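Side-chain contacts in glycerate dehydrogenase (Bacillus sp. 5mfcol3.1, PDB 6P2I), which reduces acyclic imino acids produced in situ by a partner oxidase, probably to amino acids and with NADPH as the reductant: residues H105-L110 and E159-F164; S138-K143 and S193-L198. One frame throughout, in Å; residues are numbered along the deposited sequence. Where two conformers were deposited one is given.

Interaction 1. Residues H105-L110 and E159-F164. With EDO (1,2-ethanediol), chain E.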
# COMPACT_ATOMS: atom_id res chain seq x y z
N HIS A 105 -1.25 -7.40 -2.65
CA HIS A 105 0.02 -6.94 -3.18
C HIS A 105 -0.15 -5.89 -4.26
O HIS A 105 0.71 -5.01 -4.41
CB HIS A 105 0.81 -8.13 -3.74
CG HIS A 105 2.28 -7.89 -3.83
ND1 HIS A 105 3.11 -7.95 -2.73
CD2 HIS A 105 3.08 -7.62 -4.89
CE1 HIS A 105 4.36 -7.75 -3.11
NE2 HIS A 105 4.36 -7.53 -4.42
N VAL A 106 -1.23 -5.98 -5.04
CA VAL A 106 -1.48 -4.94 -6.04
C VAL A 106 -1.55 -3.58 -5.36
O VAL A 106 -0.97 -2.59 -5.83
CB VAL A 106 -2.79 -5.23 -6.81
CG1 VAL A 106 -3.21 -4.03 -7.63
CG2 VAL A 106 -2.63 -6.47 -7.71
N PHE A 107 -2.25 -3.51 -4.22
CA PHE A 107 -2.36 -2.24 -3.51
C PHE A 107 -1.06 -1.88 -2.80
O PHE A 107 -0.71 -0.71 -2.74
CB PHE A 107 -3.56 -2.28 -2.56
CG PHE A 107 -4.86 -2.20 -3.28
CD1 PHE A 107 -5.46 -3.35 -3.80
CD2 PHE A 107 -5.45 -0.97 -3.51
CE1 PHE A 107 -6.63 -3.27 -4.51
CE2 PHE A 107 -6.65 -0.88 -4.21
CZ PHE A 107 -7.24 -2.03 -4.71
N ALA A 108 -0.32 -2.88 -2.30
CA ALA A 108 1.01 -2.61 -1.77
C ALA A 108 1.88 -1.93 -2.82
O ALA A 108 2.52 -0.90 -2.55
CB ALA A 108 1.67 -3.91 -1.29
N LEU A 109 1.91 -2.48 -4.03
CA LEU A 109 2.72 -1.89 -5.09
C LEU A 109 2.20 -0.53 -5.52
O LEU A 109 2.98 0.41 -5.72
CB LEU A 109 2.76 -2.82 -6.30
CG LEU A 109 3.58 -4.09 -6.10
CD1 LEU A 109 3.34 -5.03 -7.29
CD2 LEU A 109 5.06 -3.75 -5.96
N LEU A 110 0.88 -0.41 -5.69
CA LEU A 110 0.28 0.85 -6.13
C LEU A 110 0.62 1.98 -5.17
O LEU A 110 1.02 3.06 -5.58
CB LEU A 110 -1.24 0.68 -6.26
CG LEU A 110 -2.11 1.93 -6.44
CD1 LEU A 110 -1.71 2.71 -7.69
CD2 LEU A 110 -3.58 1.53 -6.51
N GLU A 159 -12.98 -6.06 -5.77
CA GLU A 159 -13.70 -5.92 -4.50
C GLU A 159 -13.03 -4.88 -3.61
O GLU A 159 -13.69 -4.03 -3.01
CB GLU A 159 -13.77 -7.25 -3.76
CG GLU A 159 -14.58 -8.33 -4.40
CD GLU A 159 -14.60 -9.57 -3.54
OE1 GLU A 159 -14.90 -9.44 -2.33
OE2 GLU A 159 -14.27 -10.66 -4.05
N ILE A 160 -11.70 -4.97 -3.49
CA ILE A 160 -10.96 -4.00 -2.70
C ILE A 160 -11.10 -2.61 -3.31
O ILE A 160 -11.32 -1.62 -2.59
CB ILE A 160 -9.49 -4.41 -2.57
CG1 ILE A 160 -9.36 -5.76 -1.85
CG2 ILE A 160 -8.71 -3.33 -1.85
CD1 ILE A 160 -7.98 -6.32 -1.90
N ALA A 161 -10.98 -2.51 -4.63
CA ALA A 161 -11.10 -1.22 -5.30
C ALA A 161 -12.48 -0.61 -5.09
O ALA A 161 -12.61 0.58 -4.80
CB ALA A 161 -10.80 -1.36 -6.79
N ASN A 162 -13.54 -1.41 -5.28
CA ASN A 162 -14.89 -0.86 -5.27
C ASN A 162 -15.25 -0.30 -3.91
O ASN A 162 -16.08 0.61 -3.80
CB ASN A 162 -15.92 -1.92 -5.70
CG ASN A 162 -16.25 -1.86 -7.19
OD1 ASN A 162 -16.51 -0.78 -7.74
ND2 ASN A 162 -16.27 -3.02 -7.85
N ALA A 163 -14.61 -0.81 -2.86
CA ALA A 163 -14.84 -0.33 -1.51
C ALA A 163 -13.80 0.69 -1.06
O ALA A 163 -14.02 1.37 -0.05
CB ALA A 163 -14.90 -1.52 -0.54
N PHE A 164 -12.68 0.82 -1.78
CA PHE A 164 -11.91 2.07 -1.79
C PHE A 164 -12.66 3.19 -2.50
O PHE A 164 -12.16 4.32 -2.55
CB PHE A 164 -10.57 1.89 -2.48
CG PHE A 164 -9.39 1.84 -1.56
CD1 PHE A 164 -8.89 2.98 -0.97
CD2 PHE A 164 -8.72 0.63 -1.34
CE1 PHE A 164 -7.79 2.92 -0.15
CE2 PHE A 164 -7.62 0.57 -0.52
CZ PHE A 164 -7.15 1.72 0.08
C1 EDO E . -12.80 5.12 1.10
O1 EDO E . -11.66 5.41 0.28
C2 EDO E . -12.76 5.98 2.36
O2 EDO E . -13.03 7.34 2.01
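The F107 ring reaches from helix 99-114 to three residues of 159-164, and the side-chain contacts are apolar. The evidence for a CH-pi interaction comes from I160: its CG2 methyl lies over one face of the F107 ring, 3.6 Å from the ring centroid and 23° off the ring normal. The methyl is displaced toward the rim, which brings I160 CG2 to 3.4 Å from F107 CE1. The same methyl lies in the plane of the F164 ring, at its edge, so one branch of I160 serves both phenylalanines. F107 is aimed across by its first torsion (chi1 -73°), which sets CG opposite the carbonyl carbon.

The aromatic pair is of a different kind. The planes of F107 and F164 are turned by only 7°, yet their centroids are 5.5 Å apart, so the rings are slid past one another and barely overlap. They touch at F107 CE2 and F164 CD2, 3.8 Å apart.

Simple van der Waals contact completes the set, with F107 CZ 4.2 Å from A161 CB. The backbone O of F164 accepts a hydrogen bond from ethanediol O1 at 3.1 Å. Packing continues into the dimer: I160 and F164 touch F164 and I160, respectively, of the second subunit.

No hydrogen bond joins the two segments and all four touching residues are buried. At this contact the two segments are therefore held by dispersion and by the fit of one methyl to a ring face, with little contribution from ring overlap.

Interaction 2. Residues S138-K143 and S193-L198. With EDO (1,2-ethanediol), chain E.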
# COMPACT_ATOMS: atom_id res chain seq x y z
N SER A 138 -1.31 11.28 -5.76
CA SER A 138 -2.74 11.24 -6.05
C SER A 138 -3.41 10.27 -5.09
O SER A 138 -2.88 9.18 -4.81
CB SER A 138 -3.00 10.80 -7.49
OG SER A 138 -2.68 11.82 -8.41
N GLU A 139 -4.57 10.67 -4.58
CA GLU A 139 -5.42 9.71 -3.88
C GLU A 139 -5.96 8.71 -4.88
O GLU A 139 -6.26 9.06 -6.02
CB GLU A 139 -6.58 10.42 -3.18
CG GLU A 139 -6.11 11.26 -2.00
CD GLU A 139 -7.11 12.31 -1.54
OE1 GLU A 139 -6.67 13.24 -0.83
OE2 GLU A 139 -8.32 12.22 -1.86
N ILE A 140 -6.07 7.44 -4.46
CA ILE A 140 -6.65 6.46 -5.37
C ILE A 140 -8.18 6.47 -5.31
O ILE A 140 -8.82 6.00 -6.26
CB ILE A 140 -6.10 5.04 -5.11
CG1 ILE A 140 -6.62 4.41 -3.81
CG2 ILE A 140 -4.57 5.05 -5.17
CD1 ILE A 140 -6.17 2.89 -3.65
N ARG A 141 -8.79 7.02 -4.26
CA ARG A 141 -10.24 7.10 -4.23
C ARG A 141 -10.73 7.90 -5.43
O ARG A 141 -10.12 8.91 -5.82
CB ARG A 141 -10.72 7.73 -2.93
CG ARG A 141 -12.23 7.95 -2.88
CD ARG A 141 -12.68 8.58 -1.58
NE ARG A 141 -14.10 8.93 -1.60
CZ ARG A 141 -15.00 8.49 -0.73
NH1 ARG A 141 -14.63 7.68 0.25
NH2 ARG A 141 -16.26 8.86 -0.83
N ASP A 142 -11.80 7.41 -6.06
CA ASP A 142 -12.49 8.00 -7.20
C ASP A 142 -11.70 7.88 -8.50
O ASP A 142 -12.17 8.38 -9.54
CB ASP A 142 -12.86 9.48 -6.98
CG ASP A 142 -14.02 9.65 -6.02
OD1 ASP A 142 -14.82 8.69 -5.89
OD2 ASP A 142 -14.14 10.73 -5.41
N LYS A 143 -10.53 7.23 -8.49
CA LYS A 143 -9.80 7.02 -9.73
C LYS A 143 -10.33 5.77 -10.43
O LYS A 143 -11.05 4.96 -9.85
CB LYS A 143 -8.30 6.86 -9.46
CG LYS A 143 -7.69 8.07 -8.76
CD LYS A 143 -7.71 9.30 -9.65
CE LYS A 143 -7.14 10.51 -8.92
NZ LYS A 143 -7.87 10.76 -7.64
N SER A 193 -7.82 4.39 -17.93
CA SER A 193 -7.43 3.96 -16.59
C SER A 193 -6.38 4.88 -15.98
O SER A 193 -5.41 5.26 -16.63
CB SER A 193 -6.87 2.53 -16.61
OG SER A 193 -7.83 1.62 -17.11
N ASP A 194 -6.59 5.23 -14.72
CA ASP A 194 -5.54 5.87 -13.94
C ASP A 194 -4.55 4.84 -13.43
O ASP A 194 -3.36 5.13 -13.27
CB ASP A 194 -6.16 6.63 -12.78
CG ASP A 194 -7.12 7.68 -13.27
OD1 ASP A 194 -6.65 8.55 -14.04
OD2 ASP A 194 -8.32 7.65 -12.92
N ILE A 195 -5.05 3.63 -13.15
CA ILE A 195 -4.26 2.52 -12.66
C ILE A 195 -4.61 1.31 -13.53
O ILE A 195 -5.79 1.06 -13.78
CB ILE A 195 -4.55 2.23 -11.18
CG1 ILE A 195 -4.23 3.47 -10.32
CG2 ILE A 195 -3.76 1.01 -10.70
CD1 ILE A 195 -5.23 3.75 -9.21
N ILE A 196 -3.60 0.60 -14.01
CA ILE A 196 -3.81 -0.59 -14.82
C ILE A 196 -3.15 -1.75 -14.11
O ILE A 196 -1.99 -1.63 -13.68
CB ILE A 196 -3.22 -0.43 -16.24
CG1 ILE A 196 -3.91 0.72 -16.97
CG2 ILE A 196 -3.33 -1.75 -17.02
CD1 ILE A 196 -3.11 1.30 -18.13
N SER A 197 -3.87 -2.86 -13.96
CA SER A 197 -3.32 -4.04 -13.30
C SER A 197 -3.61 -5.29 -14.12
O SER A 197 -4.76 -5.50 -14.55
CB SER A 197 -3.89 -4.20 -11.88
OG SER A 197 -3.18 -5.17 -11.14
N LEU A 198 -2.59 -6.12 -14.33
CA LEU A 198 -2.72 -7.33 -15.14
C LEU A 198 -3.06 -8.53 -14.26
O LEU A 198 -2.43 -8.74 -13.22
CB LEU A 198 -1.42 -7.61 -15.91
CG LEU A 198 -1.17 -6.72 -17.12
CD1 LEU A 198 0.32 -6.56 -17.40
CD2 LEU A 198 -1.87 -7.29 -18.35
C1 EDO E . -12.80 5.12 1.10
O1 EDO E . -11.66 5.41 0.28
C2 EDO E . -12.76 5.98 2.36
O2 EDO E . -13.03 7.34 2.01
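The D194 carboxylate meets K143 through OD2, which lies 3.5 Å from K143 CB, while the other flat group, the R141 guanidinium, has ethanediol at its edge, near the plane. There R141 NH1 and ethanediol O2 are modelled 2.4 Å apart, too short for a trustworthy bond. With an alanine in place of R141, Q100 of the second subunit would probably lose the long side chain that packs on it.

K143 and D194 cross at about a right angle without a salt bridge, their K143 NZ and D194 OD2 being 6.1 Å apart. Bends at chi2 (-67°) and chi4 carry the lysine back over its own loop, where K143 NZ donates to E139 O at 2.8 Å, tilted 28° from the carbonyl plane, and forms a salt bridge with E281 of the second subunit. D194 OD1 pairs with K219, and OD2 accepts from T144 N.

Beside this pair, I140 CG2 touches I195 CD1 at 4.3 Å. The type II turn from I140 to K143 feeds directly into strand 144-148, which runs parallel to 195-198 in the Rossmann-type sheet; I140 and I195 both pack on helix 99-114.

Overall arrangement
Interactions 1 and 2 have centres 9 Å apart and touch directly, in part through apolar side chains, their segments alternating along the chain. Two pairs give the direct evidence: L110 CD1 lies 3.7 Å from I195 CG1, and F164 CD1 lies 3.8 Å from I140 CD1. Helix 99-114 thus joins central strand 195-198 of interaction 2 to the helix pair of interaction 1. Both contacts reach the second subunit, and F164 and R141 both approach the same ethanediol, also bonded by Q100 of that subunit. Interaction 1 lies away from the cofactor: the I160 side chain is about 13 Å from NADP, although helix 152-163 belongs to the same nucleotide-binding domain.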